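Local coordinates for uncharacterized protein ScGH5_18 (Streptomyces cattleya, PDB 7LR8) that probably hydrolyses the Manβ1-4GlcNAc disaccharide of the N-glycan core, as a family 5 glycoside hydrolase of subfamily 18, at residues B[92-97]-B[147-152]; B[153-158]-B[195-200]; B[220-225]-B[265-270]. The protein carries 1 engineered substitution. One frame throughout, in Å; residues are numbered along the deposited sequence.

Overall arrangement
All three contacts belong to one eight-stranded parallel barrel, their centres 12 to 13 Å apart. Interaction 1 pairs strands 90-94 and 145-152; interaction 2 follows the chain off strand 145-152 and sets it against the end of strand 194-196; interaction 3 pairs strands 221-225 and 264-269. Inside the barrel they meet: T149 OG1 lies 3.1 Å from Q267 NE2, a probable hydrogen bond, and A196 CB is 3.1 Å from Q267 OE1. At the sugar end N152 and E268 converge on O2 of the bound mannose, and the side chain of engineered A153 is about 5 Å from that sugar. Y198 of interaction 2 touches the GlcNAc.

Interaction 1: residues B[92-97]-B[147-152]; sequences NVDGLQ and GMTVGN. With BMA (beta-D-mannopyranose), chain D.
V93 and M148 sit abreast on neighbouring parallel strands, side chains alongside and pointing the same way, with V93 CG1 3.8 Å from M148 CE. The bends at chi2 and chi3 of M148 fold its methyl back toward the valine. V93 is also held by its backbone: its N bonds G147 O and its O accepts T149 N at 2.8 Å. D94 lies beside T149, OD1 3.4 Å from T149 CB, while D94 OD1 is salt-bridged to R54. The chain leaves the strand at G95, whose N bonds T149 O. L96 N then binds V150 O (2.9 Å), and L96 CD1 rests 4.2 Å from V150 CG1. A water joins L96 O to N152 O. Q97, bent at chi2 (73°), doubles back across N152: its OE1 receives N152 N on a lone pair at 2.9 Å, and its NE2 gives a nearly straight bond to D94 O, from above its carbonyl plane, and also reaches P57 O. An alanine at Q97 would probably leave N152 N without this acceptor and D94 O without its amide donor, letting the turn shift against the strand. N152 ND2 donates to mannose O2 at 2.7 Å. These are neighbouring strands of a TIM barrel, whose C-terminal ends carry the glycan pocket.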
ATOM      1  N   ASN B  92       8.466  21.968   8.259  1.00 18.08           N
ATOM      2  CA  ASN B  92       8.535  21.608   6.850  1.00 17.32           C
ATOM      3  C   ASN B  92       7.768  20.306   6.653  1.00 18.65           C
ATOM      4  O   ASN B  92       7.964  19.355   7.410  1.00 19.99           O
ATOM      5  CB  ASN B  92       9.986  21.444   6.388  1.00 16.97           C
ATOM      6  CG  ASN B  92      10.107  20.592   5.135  1.00 22.66           C
ATOM      7  OD1 ASN B  92      10.045  19.359   5.196  1.00 23.19           O
ATOM      8  ND2 ASN B  92      10.260  21.244   3.990  1.00 17.13           N
ATOM      9  N   VAL B  93       6.898  20.263   5.645  1.00 15.23           N
ATOM     10  CA  VAL B  93       6.093  19.071   5.380  1.00 15.99           C
ATOM     11  C   VAL B  93       6.609  18.407   4.111  1.00 17.92           C
ATOM     12  O   VAL B  93       6.612  19.025   3.040  1.00 17.63           O
ATOM     13  CB  VAL B  93       4.599  19.415   5.234  1.00 18.50           C
ATOM     14  CG1 VAL B  93       3.807  18.143   4.910  1.00 16.64           C
ATOM     15  CG2 VAL B  93       4.064  20.070   6.504  1.00 18.35           C
ATOM     16  N   ASP B  94       6.999  17.136   4.218  1.00 17.30           N
ATOM     17  CA  ASP B  94       7.280  16.317   3.040  1.00 17.13           C
ATOM     18  C   ASP B  94       5.980  15.704   2.533  1.00 15.58           C
ATOM     19  O   ASP B  94       5.242  15.083   3.300  1.00 18.57           O
ATOM     20  CB  ASP B  94       8.272  15.200   3.373  1.00 22.65           C
ATOM     21  CG  ASP B  94       9.712  15.666   3.353  1.00 21.12           C
ATOM     22  OD1 ASP B  94      10.045  16.643   4.055  1.00 20.70           O
ATOM     23  OD2 ASP B  94      10.534  15.034   2.653  1.00 21.48           O
ATOM     24  N   GLY B  95       5.716  15.844   1.240  1.00 15.97           N
ATOM     25  CA  GLY B  95       4.446  15.353   0.743  1.00 15.64           C
ATOM     26  C   GLY B  95       4.380  13.886   0.357  1.00 16.02           C
ATOM     27  O   GLY B  95       3.618  13.112   0.945  1.00 18.72           O
ATOM     28  N   LEU B  96       5.170  13.480  -0.636  1.00 16.05           N
ATOM     29  CA  LEU B  96       4.980  12.179  -1.285  1.00 14.24           C
ATOM     30  C   LEU B  96       5.860  11.098  -0.650  1.00 18.73           C
ATOM     31  O   LEU B  96       6.938  10.765  -1.145  1.00 19.07           O
ATOM     32  CB  LEU B  96       5.262  12.312  -2.776  1.00 16.78           C
ATOM     33  CG  LEU B  96       4.258  13.219  -3.512  1.00 15.94           C
ATOM     34  CD1 LEU B  96       4.733  13.492  -4.925  1.00 18.16           C
ATOM     35  CD2 LEU B  96       2.883  12.564  -3.538  1.00 18.09           C
ATOM     36  N   GLN B  97       5.366  10.517   0.460  1.00 18.60           N
ATOM     37  CA  GLN B  97       5.920   9.285   1.043  1.00 16.75           C
ATOM     38  C   GLN B  97       4.900   8.182   0.792  1.00 14.58           C
ATOM     39  O   GLN B  97       3.921   8.057   1.531  1.00 17.70           O
ATOM     40  CB  GLN B  97       6.200   9.412   2.540  1.00 20.00           C
ATOM     41  CG  GLN B  97       7.368  10.311   2.890  1.00 19.47           C
ATOM     42  CD  GLN B  97       6.995  11.768   2.683  1.00 20.13           C
ATOM     43  OE1 GLN B  97       7.617  12.468   1.892  1.00 19.59           O
ATOM     44  NE2 GLN B  97       5.949  12.213   3.370  1.00 17.88           N
ATOM     45  N   GLY B 147       7.070  25.461   4.631  1.00 19.18           N
ATOM     46  CA  GLY B 147       6.785  25.161   3.246  1.00 20.55           C
ATOM     47  C   GLY B 147       6.799  23.658   3.058  1.00 22.33           C
ATOM     48  O   GLY B 147       6.830  22.901   4.024  1.00 20.01           O
ATOM     49  N   MET B 148       6.791  23.252   1.792  1.00 17.67           N
ATOM     50  CA  MET B 148       6.728  21.846   1.409  1.00 17.91           C
ATOM     51  C   MET B 148       8.058  21.363   0.853  1.00 20.38           C
ATOM     52  O   MET B 148       8.747  22.097   0.140  1.00 19.71           O
ATOM     53  CB  MET B 148       5.662  21.607   0.330  1.00 18.14           C
ATOM     54  CG  MET B 148       4.275  22.098   0.639  1.00 17.73           C
ATOM     55  SD  MET B 148       3.513  21.193   1.980  1.00 19.55           S
ATOM     56  CE  MET B 148       3.497  19.522   1.362  1.00 17.62           C
ATOM     57  N   THR B 149       8.391  20.106   1.150  1.00 18.37           N
ATOM     58  CA  THR B 149       9.344  19.332   0.368  1.00 16.57           C
ATOM     59  C   THR B 149       8.534  18.334  -0.448  1.00 21.53           C
ATOM     60  O   THR B 149       7.614  17.714   0.086  1.00 21.04           O
ATOM     61  CB  THR B 149      10.347  18.616   1.282  1.00 18.89           C
ATOM     62  OG1 THR B 149      11.113  19.591   2.005  1.00 17.82           O
ATOM     63  CG2 THR B 149      11.303  17.742   0.477  1.00 21.44           C
ATOM     64  N   VAL B 150       8.840  18.212  -1.746  1.00 17.41           N
ATOM     65  CA  VAL B 150       7.969  17.433  -2.632  1.00 17.26           C
ATOM     66  C   VAL B 150       7.743  16.026  -2.077  1.00 18.33           C
ATOM     67  O   VAL B 150       6.599  15.562  -1.975  1.00 17.94           O
ATOM     68  CB  VAL B 150       8.537  17.401  -4.062  1.00 18.52           C
ATOM     69  CG1 VAL B 150       7.805  16.340  -4.901  1.00 18.86           C
ATOM     70  CG2 VAL B 150       8.411  18.781  -4.699  1.00 17.59           C
ATOM     71  N   GLY B 151       8.819  15.347  -1.680  1.00 16.34           N
ATOM     72  CA  GLY B 151       8.690  14.035  -1.047  1.00 17.25           C
ATOM     73  C   GLY B 151      10.061  13.513  -0.660  1.00 19.03           C
ATOM     74  O   GLY B 151      11.084  13.886  -1.241  1.00 23.87           O
ATOM     75  N   ASN B 152      10.059  12.629   0.332  1.00 16.66           N
ATOM     76  CA  ASN B 152      11.320  12.170   0.925  1.00 14.67           C
ATOM     77  C   ASN B 152      12.044  11.243  -0.047  1.00 16.73           C
ATOM     78  O   ASN B 152      11.689  10.068  -0.187  1.00 18.89           O
ATOM     79  CB  ASN B 152      11.067  11.446   2.243  1.00 15.90           C
ATOM     80  CG  ASN B 152      12.327  10.810   2.784  1.00 23.12           C
ATOM     81  OD1 ASN B 152      13.349  11.474   2.853  1.00 21.54           O
ATOM     82  ND2 ASN B 152      12.275   9.516   3.117  1.00 28.15           N
TER
HETATM   83  C1  BMA D   2      16.892   8.045   4.507  1.00 29.52           C
HETATM   84  C2  BMA D   2      15.568   8.545   5.168  1.00 34.24           C
HETATM   85  C3  BMA D   2      14.807   7.347   5.700  1.00 23.19           C
HETATM   86  C4  BMA D   2      15.780   6.389   6.514  1.00 19.39           C
HETATM   87  C5  BMA D   2      17.172   7.047   6.729  1.00 24.61           C
HETATM   88  C6  BMA D   2      18.171   6.137   7.410  1.00 17.73           C
HETATM   89  O2  BMA D   2      14.749   9.245   4.244  1.00 26.54           O
HETATM   90  O3  BMA D   2      14.100   6.671   4.630  1.00 29.37           O
HETATM   91  O4  BMA D   2      15.190   6.122   7.756  1.00 21.43           O
HETATM   92  O5  BMA D   2      17.756   7.376   5.455  1.00 27.47           O
HETATM   93  O6  BMA D   2      18.356   4.984   6.553  1.00 27.13           O
HETATM   94  O   HOH W   1       9.226   9.195  -1.277  1.00 20.24           O

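Interaction 2: residues B[153-158]-B[195-200]; sequences AINQFS and HAEYDA. Engineered in segment 153-158: A153 (natural residue Glu).
N155 turns its CG between the backbone N and carbonyl carbon (chi1 65°), which carries the amide toward E197 and Y198. E197, CG anti to its carbonyl carbon, is bent at chi2 (-51°), which brings CD back toward N155. The two side chains slide past each other in opposite directions, amide and carboxylate planes 80° apart. E197 OE2 takes the backbone N of N155 at 3.1 Å, nearly in line with its C-O bond, while OE1 accepts H195 ND1 through its anti lone pair at 2.6 Å. One carboxylate thus ties the turn to the strand end, and the imidazole helps fix its rotation.

The N155 amide grips the backbone of Y198 at two points. OD1 accepts Y198 N at 3.0 Å, tilted from the carbonyl plane, and ND2 donates to Y198 O from above its carbonyl plane over a longer 3.3 Å; the stronger partner of ND2 is H207. N155 ND2 also comes within 3.2 Å of Y198 CD1, and Q156 CB lies 3.8 Å from Y198 CE1. Q156 itself reaches W113 of the second subunit.

A153, an engineered residue that is glutamate in nature, sets its CB 3.8 Å from Y198 CB and bonds A196 O weakly through its N. The site is the rim of a TIM barrel where two strands run out into loops: Y198 lines the glycan pocket, and the natural glutamate, directly after N152, fits the Asn-Glu pair at the end of the fourth strand that carries the acid/base in related family 5 enzymes.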
ATOM      1  N   ALA B 153      13.072  11.765  -0.719  1.00 17.16           N
ATOM      2  CA  ALA B 153      13.901  10.969  -1.618  1.00 19.18           C
ATOM      3  C   ALA B 153      13.041  10.210  -2.624  1.00 18.09           C
ATOM      4  O   ALA B 153      13.211   9.005  -2.842  1.00 18.99           O
ATOM      5  CB  ALA B 153      14.796   9.998  -0.829  1.00 18.39           C
ATOM      6  N   ILE B 154      12.104  10.933  -3.251  1.00 18.31           N
ATOM      7  CA  ILE B 154      11.232  10.321  -4.247  1.00 18.66           C
ATOM      8  C   ILE B 154      12.044   9.770  -5.409  1.00 18.64           C
ATOM      9  O   ILE B 154      11.607   8.823  -6.070  1.00 17.29           O
ATOM     10  CB  ILE B 154      10.162  11.331  -4.734  1.00 16.57           C
ATOM     11  CG1 ILE B 154       9.017  10.601  -5.449  1.00 20.11           C
ATOM     12  CG2 ILE B 154      10.767  12.382  -5.655  1.00 17.96           C
ATOM     13  CD1 ILE B 154       8.036   9.962  -4.496  1.00 21.40           C
ATOM     14  N   ASN B 155      13.243  10.316  -5.648  1.00 16.94           N
ATOM     15  CA  ASN B 155      14.110   9.799  -6.703  1.00 17.86           C
ATOM     16  C   ASN B 155      14.439   8.323  -6.534  1.00 19.75           C
ATOM     17  O   ASN B 155      14.870   7.692  -7.505  1.00 17.04           O
ATOM     18  CB  ASN B 155      15.419  10.608  -6.797  1.00 16.38           C
ATOM     19  CG  ASN B 155      16.318  10.496  -5.548  1.00 16.01           C
ATOM     20  OD1 ASN B 155      15.856  10.564  -4.406  1.00 17.79           O
ATOM     21  ND2 ASN B 155      17.610  10.352  -5.782  1.00 17.61           N
ATOM     22  N   GLN B 156      14.274   7.753  -5.334  1.00 17.90           N
ATOM     23  CA  GLN B 156      14.601   6.335  -5.193  1.00 16.41           C
ATOM     24  C   GLN B 156      13.628   5.429  -5.945  1.00 20.26           C
ATOM     25  O   GLN B 156      13.934   4.251  -6.126  1.00 21.04           O
ATOM     26  CB  GLN B 156      14.670   5.935  -3.709  1.00 20.24           C
ATOM     27  CG  GLN B 156      13.314   5.863  -3.001  1.00 19.58           C
ATOM     28  CD  GLN B 156      12.766   4.457  -2.887  1.00 23.12           C
ATOM     29  OE1 GLN B 156      13.484   3.518  -2.565  1.00 24.11           O
ATOM     30  NE2 GLN B 156      11.470   4.311  -3.151  1.00 19.39           N
ATOM     31  N   PHE B 157      12.492   5.950  -6.416  1.00 19.53           N
ATOM     32  CA  PHE B 157      11.597   5.155  -7.248  1.00 19.63           C
ATOM     33  C   PHE B 157      12.006   5.134  -8.714  1.00 23.51           C
ATOM     34  O   PHE B 157      11.373   4.416  -9.498  1.00 22.52           O
ATOM     35  CB  PHE B 157      10.160   5.687  -7.149  1.00 17.60           C
ATOM     36  CG  PHE B 157       9.504   5.428  -5.818  1.00 17.01           C
ATOM     37  CD1 PHE B 157       8.964   4.175  -5.531  1.00 15.85           C
ATOM     38  CD2 PHE B 157       9.402   6.446  -4.865  1.00 18.93           C
ATOM     39  CE1 PHE B 157       8.348   3.933  -4.314  1.00 19.14           C
ATOM     40  CE2 PHE B 157       8.798   6.210  -3.642  1.00 18.51           C
ATOM     41  CZ  PHE B 157       8.264   4.948  -3.369  1.00 18.65           C
ATOM     42  N   SER B 158      13.029   5.902  -9.105  1.00 19.17           N
ATOM     43  CA  SER B 158      13.215   6.266 -10.503  1.00 20.32           C
ATOM     44  C   SER B 158      14.215   5.391 -11.245  1.00 26.57           C
ATOM     45  O   SER B 158      14.323   5.510 -12.474  1.00 23.31           O
ATOM     46  CB  SER B 158      13.624   7.749 -10.622  1.00 19.41           C
ATOM     47  OG  SER B 158      14.975   7.979 -10.262  1.00 20.50           O
ATOM     48  N   HIS B 195      12.618  20.339  -3.196  1.00 18.01           N
ATOM     49  CA  HIS B 195      12.582  18.893  -3.320  1.00 16.57           C
ATOM     50  C   HIS B 195      13.879  18.362  -2.730  1.00 17.15           C
ATOM     51  O   HIS B 195      14.854  19.103  -2.579  1.00 19.99           O
ATOM     52  CB  HIS B 195      12.394  18.457  -4.787  1.00 18.53           C
ATOM     53  CG  HIS B 195      13.591  18.702  -5.649  1.00 18.56           C
ATOM     54  ND1 HIS B 195      14.466  17.698  -6.007  1.00 17.72           N
ATOM     55  CD2 HIS B 195      14.060  19.833  -6.225  1.00 19.82           C
ATOM     56  CE1 HIS B 195      15.424  18.200  -6.763  1.00 18.81           C
ATOM     57  NE2 HIS B 195      15.199  19.494  -6.914  1.00 22.51           N
ATOM     58  N   ALA B 196      13.880  17.077  -2.365  1.00 16.44           N
ATOM     59  CA  ALA B 196      14.960  16.509  -1.558  1.00 17.33           C
ATOM     60  C   ALA B 196      15.246  15.105  -2.058  1.00 19.92           C
ATOM     61  O   ALA B 196      14.440  14.193  -1.842  1.00 20.94           O
ATOM     62  CB  ALA B 196      14.592  16.480  -0.076  1.00 19.68           C
ATOM     63  N   GLU B 197      16.384  14.930  -2.713  1.00 19.84           N
ATOM     64  CA  GLU B 197      16.729  13.658  -3.337  1.00 18.53           C
ATOM     65  C   GLU B 197      17.893  13.001  -2.601  1.00 17.09           C
ATOM     66  O   GLU B 197      18.806  13.687  -2.127  1.00 20.57           O
ATOM     67  CB  GLU B 197      17.086  13.865  -4.812  1.00 19.66           C
ATOM     68  CG  GLU B 197      16.091  14.758  -5.590  1.00 18.53           C
ATOM     69  CD  GLU B 197      14.633  14.334  -5.441  1.00 19.76           C
ATOM     70  OE1 GLU B 197      13.736  15.204  -5.557  1.00 18.07           O
ATOM     71  OE2 GLU B 197      14.369  13.138  -5.214  1.00 19.72           O
ATOM     72  N   TYR B 198      17.854  11.672  -2.495  1.00 18.03           N
ATOM     73  CA  TYR B 198      18.939  10.963  -1.824  1.00 17.97           C
ATOM     74  C   TYR B 198      20.180  10.924  -2.719  1.00 21.33           C
ATOM     75  O   TYR B 198      20.137  11.291  -3.895  1.00 18.38           O
ATOM     76  CB  TYR B 198      18.488   9.569  -1.389  1.00 20.20           C
ATOM     77  CG  TYR B 198      18.785   8.422  -2.335  1.00 22.02           C
ATOM     78  CD1 TYR B 198      17.972   8.164  -3.429  1.00 24.60           C
ATOM     79  CD2 TYR B 198      19.856   7.560  -2.089  1.00 22.45           C
ATOM     80  CE1 TYR B 198      18.229   7.096  -4.281  1.00 25.11           C
ATOM     81  CE2 TYR B 198      20.117   6.491  -2.928  1.00 19.04           C
ATOM     82  CZ  TYR B 198      19.298   6.265  -4.019  1.00 25.33           C
ATOM     83  OH  TYR B 198      19.576   5.194  -4.845  1.00 23.78           O
ATOM     84  N   ASP B 199      21.311  10.490  -2.141  1.00 19.72           N
ATOM     85  CA  ASP B 199      22.617  10.822  -2.715  1.00 18.73           C
ATOM     86  C   ASP B 199      22.886  10.170  -4.071  1.00 18.34           C
ATOM     87  O   ASP B 199      23.911  10.494  -4.683  1.00 21.00           O
ATOM     88  CB  ASP B 199      23.755  10.510  -1.712  1.00 20.33           C
ATOM     89  CG  ASP B 199      23.861   9.029  -1.330  1.00 26.27           C
ATOM     90  OD1 ASP B 199      23.479   8.145  -2.136  1.00 23.51           O
ATOM     91  OD2 ASP B 199      24.340   8.758  -0.202  1.00 23.89           O
ATOM     92  N   ALA B 200      22.007   9.292  -4.572  1.00 21.49           N
ATOM     93  CA  ALA B 200      22.119   8.875  -5.969  1.00 23.34           C
ATOM     94  C   ALA B 200      22.120  10.073  -6.911  1.00 25.00           C
ATOM     95  O   ALA B 200      22.731  10.023  -7.986  1.00 21.36           O
ATOM     96  CB  ALA B 200      20.967   7.941  -6.342  1.00 19.35           C
TER

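Interaction 3: residues B[220-225]-B[265-270]; sequences VTAVHS and WLQEVG. With BMA (beta-D-mannopyranose), chain D.
H224 and E268 lie one over the other, the carboxylate stacked on the imidazole with their planes only 3° apart. E268 CD sits above the centre of the ring, and the CG methylene makes a CH-pi contact, 3.8 Å from the H224 ring centroid. With E268 extended beyond CG, the carboxylate runs across the ring face toward the bound mannose. Q267 instead meets the ring from its edge. Its side chain runs beside H224, amide and ring nearly coplanar, and its OE1 receives H224 NE2 on a lone pair at 2.9 Å in an essentially straight bond (179°). The histidine is thus fixed from a face and from the edge, with NE2 as the donor; ND1 looks to a water that also touches E268 OE1 and mannose O2.

These two strands are neighbours in the TIM barrel, and a beta bulge between V223 and H224 shifts their parallel register by one residue. Before it, W265 N bonds T221 O at 2.7 Å and V223 N bonds W265 O; after it, S225 N reaches E268 O at 2.8 Å. Q267 N fills the step by binding V223 O. The bulge puts Q267 and E268 both against H224. E268 lies near the C-terminal end of the seventh strand, where family 5 enzymes carry their nucleophile, so it probably has that role here.

On the other side of the sheet V223 and L266 cross at about a right angle, V223 CG2 3.8 Å from L266 CD1, and S225 CB packs 3.9 Å from that same L266 CD1. E268 OE2 lies 3.0 Å from mannose O2 and is salt-bridged to R54, while OE1 accepts W226 NE1.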
ATOM      1  N   VAL B 220      15.875  25.921  -2.123  1.00 19.98           N
ATOM      2  CA  VAL B 220      17.189  25.666  -1.537  1.00 19.44           C
ATOM      3  C   VAL B 220      17.584  24.255  -1.948  1.00 17.67           C
ATOM      4  O   VAL B 220      16.742  23.449  -2.345  1.00 23.34           O
ATOM      5  CB  VAL B 220      17.195  25.813   0.008  1.00 22.18           C
ATOM      6  CG1 VAL B 220      16.715  27.205   0.434  1.00 23.67           C
ATOM      7  CG2 VAL B 220      16.336  24.739   0.660  1.00 24.02           C
ATOM      8  N   THR B 221      18.882  23.955  -1.865  1.00 17.21           N
ATOM      9  CA  THR B 221      19.345  22.601  -2.155  1.00 20.97           C
ATOM     10  C   THR B 221      19.272  21.767  -0.885  1.00 22.52           C
ATOM     11  O   THR B 221      19.807  22.168   0.154  1.00 24.02           O
ATOM     12  CB  THR B 221      20.781  22.602  -2.679  1.00 21.48           C
ATOM     13  OG1 THR B 221      20.889  23.487  -3.795  1.00 20.75           O
ATOM     14  CG2 THR B 221      21.197  21.201  -3.103  1.00 21.47           C
ATOM     15  N   ALA B 222      18.626  20.607  -0.961  1.00 17.53           N
ATOM     16  CA  ALA B 222      18.555  19.704   0.176  1.00 20.41           C
ATOM     17  C   ALA B 222      19.514  18.544  -0.042  1.00 21.22           C
ATOM     18  O   ALA B 222      19.524  17.941  -1.118  1.00 23.87           O
ATOM     19  CB  ALA B 222      17.131  19.191   0.384  1.00 20.08           C
ATOM     20  N   VAL B 223      20.334  18.253   0.962  1.00 20.00           N
ATOM     21  CA  VAL B 223      21.202  17.080   0.933  1.00 21.19           C
ATOM     22  C   VAL B 223      20.910  16.224   2.158  1.00 18.19           C
ATOM     23  O   VAL B 223      20.581  16.731   3.241  1.00 17.77           O
ATOM     24  CB  VAL B 223      22.702  17.454   0.879  1.00 22.04           C
ATOM     25  CG1 VAL B 223      23.029  18.138  -0.450  1.00 24.24           C
ATOM     26  CG2 VAL B 223      23.076  18.341   2.049  1.00 19.10           C
ATOM     27  N   HIS B 224      21.026  14.907   1.968  1.00 17.50           N
ATOM     28  CA  HIS B 224      20.814  13.913   3.014  1.00 18.50           C
ATOM     29  C   HIS B 224      22.102  13.107   3.145  1.00 17.72           C
ATOM     30  O   HIS B 224      22.477  12.396   2.206  1.00 19.33           O
ATOM     31  CB  HIS B 224      19.651  12.980   2.661  1.00 20.37           C
ATOM     32  CG  HIS B 224      18.330  13.668   2.486  1.00 16.62           C
ATOM     33  ND1 HIS B 224      17.289  13.091   1.788  1.00 20.37           N
ATOM     34  CD2 HIS B 224      17.871  14.865   2.926  1.00 17.57           C
ATOM     35  CE1 HIS B 224      16.245  13.901   1.805  1.00 19.67           C
ATOM     36  NE2 HIS B 224      16.574  14.989   2.481  1.00 18.01           N
ATOM     37  N   SER B 225      22.771  13.204   4.305  1.00 18.08           N
ATOM     38  CA  SER B 225      24.118  12.652   4.470  1.00 17.25           C
ATOM     39  C   SER B 225      24.083  11.361   5.287  1.00 17.28           C
ATOM     40  O   SER B 225      23.784  11.385   6.488  1.00 16.63           O
ATOM     41  CB  SER B 225      25.034  13.666   5.140  1.00 18.01           C
ATOM     42  OG  SER B 225      26.327  13.101   5.281  1.00 18.12           O
ATOM     43  N   TRP B 265      20.562  23.039   2.553  1.00 19.06           N
ATOM     44  CA  TRP B 265      19.915  22.514   3.754  1.00 22.52           C
ATOM     45  C   TRP B 265      20.381  21.078   3.973  1.00 19.37           C
ATOM     46  O   TRP B 265      20.055  20.186   3.187  1.00 18.63           O
ATOM     47  CB  TRP B 265      18.394  22.600   3.607  1.00 21.40           C
ATOM     48  CG  TRP B 265      17.594  22.171   4.817  1.00 19.06           C
ATOM     49  CD1 TRP B 265      18.076  21.697   6.012  1.00 22.57           C
ATOM     50  CD2 TRP B 265      16.171  22.186   4.939  1.00 20.33           C
ATOM     51  NE1 TRP B 265      17.031  21.418   6.864  1.00 19.31           N
ATOM     52  CE2 TRP B 265      15.854  21.701   6.222  1.00 21.20           C
ATOM     53  CE3 TRP B 265      15.122  22.549   4.072  1.00 21.62           C
ATOM     54  CZ2 TRP B 265      14.537  21.595   6.673  1.00 21.88           C
ATOM     55  CZ3 TRP B 265      13.827  22.444   4.523  1.00 23.08           C
ATOM     56  CH2 TRP B 265      13.539  21.958   5.801  1.00 23.21           C
ATOM     57  N   LEU B 266      21.163  20.847   5.030  1.00 18.36           N
ATOM     58  CA  LEU B 266      21.467  19.475   5.436  1.00 15.98           C
ATOM     59  C   LEU B 266      20.225  18.932   6.125  1.00 19.63           C
ATOM     60  O   LEU B 266      20.060  19.026   7.342  1.00 18.53           O
ATOM     61  CB  LEU B 266      22.691  19.439   6.347  1.00 15.74           C
ATOM     62  CG  LEU B 266      23.060  18.050   6.837  1.00 15.45           C
ATOM     63  CD1 LEU B 266      23.476  17.152   5.673  1.00 18.32           C
ATOM     64  CD2 LEU B 266      24.202  18.177   7.863  1.00 16.41           C
ATOM     65  N   GLN B 267      19.309  18.392   5.319  1.00 16.63           N
ATOM     66  CA  GLN B 267      17.974  18.051   5.770  1.00 17.37           C
ATOM     67  C   GLN B 267      17.889  16.677   6.410  1.00 17.21           C
ATOM     68  O   GLN B 267      16.894  16.386   7.086  1.00 17.92           O
ATOM     69  CB  GLN B 267      17.005  18.139   4.581  1.00 18.21           C
ATOM     70  CG  GLN B 267      15.557  18.232   4.961  1.00 19.49           C
ATOM     71  CD  GLN B 267      14.664  18.154   3.747  1.00 23.28           C
ATOM     72  OE1 GLN B 267      14.843  17.275   2.901  1.00 20.79           O
ATOM     73  NE2 GLN B 267      13.708  19.072   3.644  1.00 21.94           N
ATOM     74  N   GLU B 268      18.904  15.837   6.213  1.00 16.55           N
ATOM     75  CA  GLU B 268      19.068  14.606   6.979  1.00 20.16           C
ATOM     76  C   GLU B 268      20.536  14.392   7.274  1.00 19.89           C
ATOM     77  O   GLU B 268      21.382  14.531   6.387  1.00 17.33           O
ATOM     78  CB  GLU B 268      18.564  13.362   6.245  1.00 18.02           C
ATOM     79  CG  GLU B 268      17.075  13.341   6.048  1.00 17.95           C
ATOM     80  CD  GLU B 268      16.628  12.157   5.213  1.00 21.04           C
ATOM     81  OE1 GLU B 268      17.458  11.244   4.979  1.00 21.94           O
ATOM     82  OE2 GLU B 268      15.455  12.153   4.798  1.00 19.86           O
ATOM     83  N   VAL B 269      20.822  14.035   8.521  1.00 16.54           N
ATOM     84  CA  VAL B 269      22.134  13.537   8.919  1.00 17.23           C
ATOM     85  C   VAL B 269      21.887  12.686  10.152  1.00 16.67           C
ATOM     86  O   VAL B 269      21.122  13.082  11.040  1.00 16.27           O
ATOM     87  CB  VAL B 269      23.147  14.668   9.191  1.00 17.92           C
ATOM     88  CG1 VAL B 269      22.584  15.707  10.181  1.00 20.18           C
ATOM     89  CG2 VAL B 269      24.475  14.066   9.721  1.00 19.12           C
ATOM     90  N   GLY B 270      22.487  11.499  10.207  1.00 19.98           N
ATOM     91  CA  GLY B 270      22.269  10.619  11.335  1.00 19.83           C
ATOM     92  C   GLY B 270      23.468   9.729  11.574  1.00 19.79           C
ATOM     93  O   GLY B 270      24.436   9.732  10.810  1.00 19.32           O
TER
HETATM   94  C1  BMA D   2      16.892   8.045   4.507  1.00 29.52           C
HETATM   95  C2  BMA D   2      15.568   8.545   5.168  1.00 34.24           C
HETATM   96  C3  BMA D   2      14.807   7.347   5.700  1.00 23.19           C
HETATM   97  C4  BMA D   2      15.780   6.389   6.514  1.00 19.39           C
HETATM   98  C5  BMA D   2      17.172   7.047   6.729  1.00 24.61           C
HETATM   99  C6  BMA D   2      18.171   6.137   7.410  1.00 17.73           C
HETATM  100  O2  BMA D   2      14.749   9.245   4.244  1.00 26.54           O
HETATM  101  O3  BMA D   2      14.100   6.671   4.630  1.00 29.37           O
HETATM  102  O4  BMA D   2      15.190   6.122   7.756  1.00 21.43           O
HETATM  103  O5  BMA D   2      17.756   7.376   5.455  1.00 27.47           O
HETATM  104  O6  BMA D   2      18.356   4.984   6.553  1.00 27.13           O
HETATM  105  O   HOH W   2      16.632  10.264   2.223  1.00 24.39           O
HETATM  106  O   HOH W   3      25.460   9.941   8.301  1.00 16.73           O